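CDP-4-keto-6-deoxy-D-glucose-3-dehydrase (Yersinia pseudotuberculosis, PDB 3BB8) probably uses pyridoxal 5'-phosphate to remove the C-3 hydroxyl of CDP-4-keto-6-deoxy-D-glucose in making a deoxysugar for lipopolysaccharide. Local coordinates at residues A[32-37]-A[422-427]; A[81-84]-A[88-91]; A[115-120]-A[396-401]. The protein carries 1 engineered substitution. All blocks are in the same frame, centred on the assembly; numbering follows the deposited sequence.

In the fold
All three contacts are buried, yet they lie at different depths. Interaction 2 is about 11 Å from the centre of the chain, interaction 3 about 18 Å and interaction 1 about 23 Å, measured centre to centre. Interaction 1 is purely apolar, sets an N-terminal loop on helix 419-432 and lies away from the coenzyme. Interaction 2 is the tight turn between strand 79-83 and helix 86-96, where hydroxyls bond beside the pyridoxal phosphate site. Interaction 3 is again apolar across its segments, but the loop 115-120 ends in Phe120, which lies against the pyridine ring. Interactions 2 and 3 thus approach one cofactor through different loops, their nearest atoms about 6 Å apart.

Interaction 1 of 3, residues A[32-37]-A[422-427]; sequences SVVPPS and LDYVVS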
loop_
_atom_site.group_PDB
_atom_site.type_symbol
_atom_site.label_atom_id
_atom_site.label_comp_id
_atom_site.label_asym_id
_atom_site.label_seq_id
_atom_site.Cartn_x
_atom_site.Cartn_y
_atom_site.Cartn_z
ATOM N N SER A 32 20.590 -17.507 -23.655
ATOM C CA SER A 32 19.427 -16.656 -23.415
ATOM C C SER A 32 18.445 -17.393 -22.515
ATOM O O SER A 32 18.358 -18.619 -22.557
ATOM C CB SER A 32 18.723 -16.317 -24.733
ATOM O OG SER A 32 19.564 -15.578 -25.599
ATOM N N VAL A 33 17.702 -16.650 -21.702
ATOM C CA VAL A 33 16.719 -17.271 -20.821
ATOM C C VAL A 33 15.315 -17.105 -21.380
ATOM O O VAL A 33 15.068 -16.249 -22.230
ATOM C CB VAL A 33 16.746 -16.651 -19.416
ATOM C CG1 VAL A 33 18.060 -16.967 -18.735
ATOM C CG2 VAL A 33 16.535 -15.149 -19.509
ATOM N N VAL A 34 14.400 -17.946 -20.918
ATOM C CA VAL A 34 13.005 -17.865 -21.332
ATOM C C VAL A 34 12.198 -17.803 -20.037
ATOM O O VAL A 34 11.671 -18.814 -19.566
ATOM C CB VAL A 34 12.570 -19.093 -22.142
ATOM C CG1 VAL A 34 11.145 -18.912 -22.630
ATOM C CG2 VAL A 34 13.517 -19.302 -23.319
ATOM N N PRO A 35 12.118 -16.607 -19.425
ATOM C CA PRO A 35 11.375 -16.429 -18.176
ATOM C C PRO A 35 9.878 -16.647 -18.343
ATOM O O PRO A 35 9.338 -16.513 -19.439
ATOM C CB PRO A 35 11.727 -15.000 -17.766
ATOM C CG PRO A 35 11.930 -14.319 -19.067
ATOM C CD PRO A 35 12.718 -15.335 -19.863
ATOM N N PRO A 36 9.188 -17.006 -17.252
ATOM C CA PRO A 36 7.744 -17.239 -17.314
ATOM C C PRO A 36 6.959 -15.932 -17.419
ATOM O O PRO A 36 5.784 -15.926 -17.784
ATOM C CB PRO A 36 7.463 -17.998 -16.016
ATOM C CG PRO A 36 8.451 -17.396 -15.075
ATOM C CD PRO A 36 9.715 -17.276 -15.901
ATOM N N SER A 37 7.615 -14.824 -17.104
ATOM C CA SER A 37 6.958 -13.529 -17.187
ATOM C C SER A 37 7.995 -12.424 -17.163
ATOM O O SER A 37 9.187 -12.681 -16.986
ATOM C CB SER A 37 5.985 -13.350 -16.019
ATOM O OG SER A 37 6.674 -13.342 -14.783
ATOM N N LEU A 422 10.132 -19.656 -27.918
ATOM C CA LEU A 422 9.195 -20.754 -27.776
ATOM C C LEU A 422 9.648 -22.044 -28.446
ATOM O O LEU A 422 9.535 -23.125 -27.857
ATOM C CB LEU A 422 7.825 -20.342 -28.311
ATOM C CG LEU A 422 7.188 -19.130 -27.619
ATOM C CD1 LEU A 422 5.792 -18.900 -28.182
ATOM C CD2 LEU A 422 7.118 -19.363 -26.115
ATOM N N ASP A 423 10.147 -21.941 -29.675
ATOM C CA ASP A 423 10.617 -23.118 -30.392
ATOM C C ASP A 423 11.696 -23.800 -29.559
ATOM O O ASP A 423 11.737 -25.029 -29.471
ATOM C CB ASP A 423 11.174 -22.721 -31.766
ATOM C CG ASP A 423 10.080 -22.479 -32.790
ATOM O OD1 ASP A 423 10.325 -21.733 -33.761
ATOM O OD2 ASP A 423 8.973 -23.045 -32.633
ATOM N N TYR A 424 12.556 -22.996 -28.941
ATOM C CA TYR A 424 13.624 -23.537 -28.115
ATOM C C TYR A 424 13.041 -24.303 -26.933
ATOM O O TYR A 424 13.523 -25.382 -26.586
ATOM C CB TYR A 424 14.527 -22.421 -27.594
ATOM C CG TYR A 424 15.515 -22.907 -26.558
ATOM C CD1 TYR A 424 16.616 -23.681 -26.923
ATOM C CD2 TYR A 424 15.319 -22.641 -25.204
ATOM C CE1 TYR A 424 17.497 -24.180 -25.964
ATOM C CE2 TYR A 424 16.191 -23.136 -24.238
ATOM C CZ TYR A 424 17.276 -23.903 -24.625
ATOM O OH TYR A 424 18.140 -24.389 -23.678
ATOM N N VAL A 425 12.012 -23.733 -26.311
ATOM C CA VAL A 425 11.367 -24.374 -25.177
ATOM C C VAL A 425 10.798 -25.718 -25.613
ATOM O O VAL A 425 11.000 -26.733 -24.946
ATOM C CB VAL A 425 10.228 -23.489 -24.604
ATOM C CG1 VAL A 425 9.329 -24.298 -23.682
ATOM C CG2 VAL A 425 10.829 -22.318 -23.850
ATOM N N VAL A 426 10.083 -25.712 -26.732
ATOM C CA VAL A 426 9.480 -26.927 -27.265
ATOM C C VAL A 426 10.512 -28.033 -27.511
ATOM O O VAL A 426 10.242 -29.202 -27.247
ATOM C CB VAL A 426 8.719 -26.639 -28.589
ATOM C CG1 VAL A 426 8.400 -27.937 -29.311
ATOM C CG2 VAL A 426 7.426 -25.908 -28.291
ATOM N N SER A 427 11.688 -27.669 -28.010
ATOM C CA SER A 427 12.712 -28.669 -28.281
ATOM C C SER A 427 13.189 -29.284 -26.970
ATOM O O SER A 427 13.574 -30.457 -26.923
ATOM C CB SER A 427 13.894 -28.047 -29.041
ATOM O OG SER A 427 14.737 -27.290 -28.189
#
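Val34 and Val425 make the close part of this contact: the methyl CG2 of Val425 sits 3.6 Å from CG1 of Val34 and also lies near its CB. Holding CG1 of Val34 anti to the backbone N (chi1 -176°) puts both methyls of Val34 on the helix side, and the two valines meet askew. CG2 of Val34 also borders the Tyr424 ring, but here the fit is looser, 4.2 Å from CG2 to CD2 of Tyr424 and oblique to the ring. The hydroxyl of Tyr424 is hydrogen-bonded to the carbonyl of Ala369. Helix 419-432 belongs to the C-terminal part of the aspartate aminotransferase fold, and the N-terminal loop 32-37 passes across it, touching through Val34; backbone bonds from Val34 to Lys370 and Gly372 fix the loop on a third piece of chain. Val425 also rests on Ile411 of strand 408-411. Toward solvent the contact thins out: Val33 points its side chain away from the helix and is exposed, and Ser32, partly exposed, turns its OG to the backbone N of Glu28.

Interaction 2 of 3, residues A[81-84]-A[88-91]; sequences LTTT and SANL
Thr84 and Ser88 are joined by the one hydrogen bond between the segments, a short one of 2.6 Å from Thr84 OG1 to Ser88 OG in which either hydroxyl could be the donor. Thr84 OG1 stands between its own backbone N and carbonyl carbon, with chi1 opened to 86°, and this swings the oxygen over to the serine. The hydroxyl of Thr83 is spent elsewhere, on the carbonyl O of Leu289, while the backbone N of Ser88 bonds to OG of Ser85 in the intervening turn.

The other contacts are van der Waals. Thr83 carries its OG1 anti to the backbone N (chi1 -177°), so its two branches spread over the first turn of the helix: OG1 lies 3.4 Å from CB of Ser88, and the methyl CG2 is 3.6 Å from N of Ala89 and 3.7 Å from its CB. The short turn between the segments keeps strand and helix close, 6.1 Å between CA of Thr83 and CA of Ala89.

Such a strand, sharp turn and helix belongs to the large domain of the aspartate aminotransferase fold, where the helix N-terminus typically receives the coenzyme phosphate. Here Gly86 N and Ser87 OG, at the start of helix 86-96, hydrogen-bond the pyridoxal phosphate, and Asn90, one turn on, lines the same pocket. The strand side is tied into the sheet by backbone bonds from Leu81 to Val230 and from Thr83 to Gly228.

Contacts between subunits lie alongside: Asn288 of the second subunit packs on both Thr84 and Ser88, and Tyr287 of that subunit on Leu91.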
loop_
_atom_site.group_PDB
_atom_site.type_symbol
_atom_site.label_atom_id
_atom_site.label_comp_id
_atom_site.label_asym_id
_atom_site.label_seq_id
_atom_site.Cartn_x
_atom_site.Cartn_y
_atom_site.Cartn_z
ATOM N N LEU A 81 -10.192 3.071 -9.563
ATOM C CA LEU A 81 -9.382 3.647 -8.496
ATOM C C LEU A 81 -8.031 2.939 -8.428
ATOM O O LEU A 81 -7.982 1.709 -8.347
ATOM C CB LEU A 81 -10.093 3.478 -7.153
ATOM C CG LEU A 81 -11.374 4.264 -6.892
ATOM C CD1 LEU A 81 -12.000 3.789 -5.586
ATOM C CD2 LEU A 81 -11.049 5.756 -6.828
ATOM N N THR A 82 -6.941 3.700 -8.454
ATOM C CA THR A 82 -5.641 3.075 -8.357
ATOM C C THR A 82 -5.283 2.825 -6.900
ATOM O O THR A 82 -5.782 3.504 -5.997
ATOM C CB THR A 82 -4.530 3.924 -9.001
ATOM O OG1 THR A 82 -4.507 5.231 -8.411
ATOM C CG2 THR A 82 -4.753 4.025 -10.509
ATOM N N THR A 83 -4.424 1.835 -6.678
ATOM C CA THR A 83 -3.983 1.493 -5.331
ATOM C C THR A 83 -2.559 0.920 -5.388
ATOM O O THR A 83 -2.000 0.781 -6.472
ATOM C CB THR A 83 -4.980 0.519 -4.666
ATOM O OG1 THR A 83 -4.564 0.258 -3.324
ATOM C CG2 THR A 83 -5.084 -0.767 -5.450
ATOM N N THR A 84 -1.971 0.587 -4.238
ATOM C CA THR A 84 -0.577 0.128 -4.194
ATOM C C THR A 84 -0.195 -1.177 -4.891
ATOM O O THR A 84 0.955 -1.350 -5.281
ATOM C CB THR A 84 -0.076 -0.005 -2.749
ATOM O OG1 THR A 84 -0.431 -1.300 -2.252
ATOM C CG2 THR A 84 -0.701 1.081 -1.854
ATOM N N SER A 88 -3.535 -5.085 -2.653
ATOM C CA SER A 88 -4.241 -3.992 -1.986
ATOM C C SER A 88 -5.606 -3.793 -2.644
ATOM O O SER A 88 -6.581 -3.466 -1.968
ATOM C CB SER A 88 -3.431 -2.698 -2.062
ATOM O OG SER A 88 -2.273 -2.802 -1.265
ATOM N N ALA A 89 -5.672 -3.985 -3.959
ATOM C CA ALA A 89 -6.938 -3.834 -4.663
ATOM C C ALA A 89 -7.924 -4.853 -4.101
ATOM O O ALA A 89 -9.055 -4.498 -3.747
ATOM C CB ALA A 89 -6.749 -4.040 -6.168
ATOM N N ASN A 90 -7.495 -6.113 -4.006
ATOM C CA ASN A 90 -8.358 -7.163 -3.456
ATOM C C ASN A 90 -8.793 -6.784 -2.040
ATOM O O ASN A 90 -9.960 -6.959 -1.677
ATOM C CB ASN A 90 -7.639 -8.518 -3.423
ATOM C CG ASN A 90 -7.580 -9.194 -4.793
ATOM O OD1 ASN A 90 -6.816 -10.133 -5.005
ATOM N ND2 ASN A 90 -8.392 -8.723 -5.716
ATOM N N LEU A 91 -7.862 -6.267 -1.241
ATOM C CA LEU A 91 -8.171 -5.865 0.137
ATOM C C LEU A 91 -9.273 -4.806 0.195
ATOM O O LEU A 91 -10.214 -4.931 0.979
ATOM C CB LEU A 91 -6.923 -5.316 0.833
ATOM C CG LEU A 91 -7.141 -4.840 2.276
ATOM C CD1 LEU A 91 -7.663 -5.987 3.128
ATOM C CD2 LEU A 91 -5.834 -4.307 2.844
#

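Interaction 3 of 3, residues A[115-120]-A[396-401]; sequences TVAAGF and GELTNT. With PLP (pyridoxal-5'-phosphate), chain C.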
loop_
_atom_site.group_PDB
_atom_site.type_symbol
_atom_site.label_atom_id
_atom_site.label_comp_id
_atom_site.label_asym_id
_atom_site.label_seq_id
_atom_site.Cartn_x
_atom_site.Cartn_y
_atom_site.Cartn_z
ATOM N N THR A 115 -14.807 -19.309 -2.335
ATOM C CA THR A 115 -13.642 -19.109 -3.193
ATOM C C THR A 115 -12.989 -20.471 -3.434
ATOM O O THR A 115 -13.538 -21.494 -3.031
ATOM C CB THR A 115 -12.638 -18.128 -2.515
ATOM O OG1 THR A 115 -11.587 -17.802 -3.428
ATOM C CG2 THR A 115 -12.034 -18.752 -1.267
ATOM N N VAL A 116 -11.835 -20.501 -4.091
ATOM C CA VAL A 116 -11.155 -21.773 -4.332
ATOM C C VAL A 116 -9.798 -21.760 -3.646
ATOM O O VAL A 116 -9.248 -20.691 -3.374
ATOM C CB VAL A 116 -10.975 -22.052 -5.847
ATOM C CG1 VAL A 116 -12.341 -22.105 -6.521
ATOM C CG2 VAL A 116 -10.099 -20.984 -6.494
ATOM N N ALA A 117 -9.269 -22.945 -3.341
ATOM C CA ALA A 117 -7.977 -23.058 -2.674
ATOM C C ALA A 117 -6.798 -23.095 -3.657
ATOM O O ALA A 117 -5.635 -22.939 -3.267
ATOM C CB ALA A 117 -7.965 -24.291 -1.787
ATOM N N ALA A 118 -7.090 -23.299 -4.934
ATOM C CA ALA A 118 -6.033 -23.322 -5.933
ATOM C C ALA A 118 -5.871 -21.915 -6.497
ATOM O O ALA A 118 -6.337 -21.623 -7.591
ATOM C CB ALA A 118 -6.378 -24.306 -7.052
ATOM N N GLY A 119 -5.215 -21.038 -5.749
ATOM C CA GLY A 119 -5.038 -19.684 -6.234
ATOM C C GLY A 119 -3.915 -18.899 -5.586
ATOM O O GLY A 119 -2.917 -19.456 -5.121
ATOM N N PHE A 120 -4.079 -17.585 -5.568
ATOM C CA PHE A 120 -3.077 -16.711 -4.986
ATOM C C PHE A 120 -3.544 -16.286 -3.595
ATOM O O PHE A 120 -4.725 -15.996 -3.397
ATOM C CB PHE A 120 -2.870 -15.483 -5.873
ATOM C CG PHE A 120 -1.653 -14.696 -5.511
ATOM C CD1 PHE A 120 -0.388 -15.189 -5.808
ATOM C CD2 PHE A 120 -1.761 -13.509 -4.790
ATOM C CE1 PHE A 120 0.757 -14.519 -5.386
ATOM C CE2 PHE A 120 -0.623 -12.835 -4.364
ATOM C CZ PHE A 120 0.637 -13.343 -4.662
ATOM N N GLY A 396 -17.015 -30.633 -0.169
ATOM C CA GLY A 396 -16.589 -31.629 -1.136
ATOM C C GLY A 396 -15.108 -31.886 -0.957
ATOM O O GLY A 396 -14.572 -31.656 0.125
ATOM N N GLU A 397 -14.440 -32.361 -2.001
ATOM C CA GLU A 397 -13.008 -32.620 -1.910
ATOM C C GLU A 397 -12.205 -31.640 -2.759
ATOM O O GLU A 397 -12.751 -30.976 -3.642
ATOM C CB GLU A 397 -12.685 -34.057 -2.343
ATOM C CG GLU A 397 -13.721 -34.707 -3.244
ATOM C CD GLU A 397 -14.975 -35.111 -2.481
ATOM O OE1 GLU A 397 -14.845 -35.828 -1.462
ATOM O OE2 GLU A 397 -16.087 -34.715 -2.899
ATOM N N LEU A 398 -10.911 -31.548 -2.476
ATOM C CA LEU A 398 -10.026 -30.662 -3.224
ATOM C C LEU A 398 -9.039 -31.507 -4.042
ATOM O O LEU A 398 -7.849 -31.190 -4.129
ATOM C CB LEU A 398 -9.271 -29.730 -2.262
ATOM C CG LEU A 398 -10.134 -28.790 -1.404
ATOM C CD1 LEU A 398 -9.250 -27.986 -0.473
ATOM C CD2 LEU A 398 -10.943 -27.861 -2.298
ATOM N N THR A 399 -9.557 -32.579 -4.641
ATOM C CA THR A 399 -8.764 -33.507 -5.454
ATOM C C THR A 399 -7.946 -32.826 -6.550
ATOM O O THR A 399 -6.730 -33.003 -6.626
ATOM C CB THR A 399 -9.678 -34.577 -6.102
ATOM O OG1 THR A 399 -10.306 -35.349 -5.068
ATOM C CG2 THR A 399 -8.877 -35.505 -7.014
ATOM N N ASN A 400 -8.607 -32.045 -7.399
ATOM C CA ASN A 400 -7.905 -31.358 -8.477
ATOM C C ASN A 400 -6.924 -30.320 -7.956
ATOM O O ASN A 400 -5.856 -30.119 -8.547
ATOM C CB ASN A 400 -8.909 -30.714 -9.432
ATOM C CG ASN A 400 -9.596 -31.740 -10.320
ATOM O OD1 ASN A 400 -10.518 -31.423 -11.072
ATOM N ND2 ASN A 400 -9.136 -32.979 -10.239
ATOM N N THR A 401 -7.281 -29.678 -6.843
ATOM C CA THR A 401 -6.429 -28.666 -6.228
ATOM C C THR A 401 -5.138 -29.322 -5.778
ATOM O O THR A 401 -4.054 -28.800 -6.015
ATOM C CB THR A 401 -7.101 -28.028 -4.986
ATOM O OG1 THR A 401 -8.340 -27.423 -5.371
ATOM C CG2 THR A 401 -6.196 -26.978 -4.372
HETATM N N1 PLP C . -4.231 -12.240 -7.285
HETATM C C2 PLP C . -3.596 -12.928 -8.307
HETATM C C2A PLP C . -4.335 -14.102 -8.933
HETATM C C3 PLP C . -2.296 -12.524 -8.734
HETATM O O3 PLP C . -1.639 -13.169 -9.723
HETATM C C4 PLP C . -1.641 -11.384 -8.100
HETATM C C4A PLP C . -0.226 -10.962 -8.630
HETATM C C5 PLP C . -2.346 -10.721 -7.041
HETATM C C6 PLP C . -3.663 -11.190 -6.662
HETATM C C5A PLP C . -1.876 -9.540 -6.248
HETATM O O4P PLP C . -1.128 -8.655 -6.955
HETATM P P PLP C . 0.206 -7.932 -6.426
HETATM O O1P PLP C . 0.392 -6.720 -7.315
HETATM O O2P PLP C . 1.402 -9.030 -6.649
HETATM O O3P PLP C . 0.059 -7.573 -4.943
#
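Thr401 meets Ala117 and Ala118 mainly through its methyl. With CG2 anti to the backbone N, the methyl reaches into the loop between the two alanines, 3.8 Å from CB of Ala118 and 4.1 Å from CB of Ala117. The other branch, OG1, is hydrogen-bonded to OD1 of Asp138. The same carboxylate takes the backbone N of Asn400 on OD2, so one aspartate grips the first turn of helix 399-407 twice and fixes the side of Thr401 that faces the loop.

Leu398, at the N-cap position, comes to Ala117 from another direction: its CD1 lies 4.1 Å from the CB of that alanine. Ala117 is thus touched by both the leucine and the threonine, while Ala118 meets the threonine alone of the two. The loop bends here in an inverse gamma turn centred on Ala118, closed by a weak bond from Gly119 N to Ala117 O, and then runs away from the helix toward the coenzyme.

Phe120 ends the run. Its CG is anti to the backbone N (chi1 -167°), and its ring lies face-on to the pyridine, the two planes inclined by roughly 27° and shifted off centre. CD2 of Phe120 is 3.5 Å from C6 of the pyridoxal phosphate, and CB of Phe120 is 3.6 Å from its C2. Phe377 meets the phenyl edge-to-face, and Trp247 of the second subunit stands nearly perpendicular to it. An aromatic side chain laid on one face of the cofactor ring, with the second subunit closing in, is characteristic of the pyridoxal phosphate site of fold-type I aminotransferases.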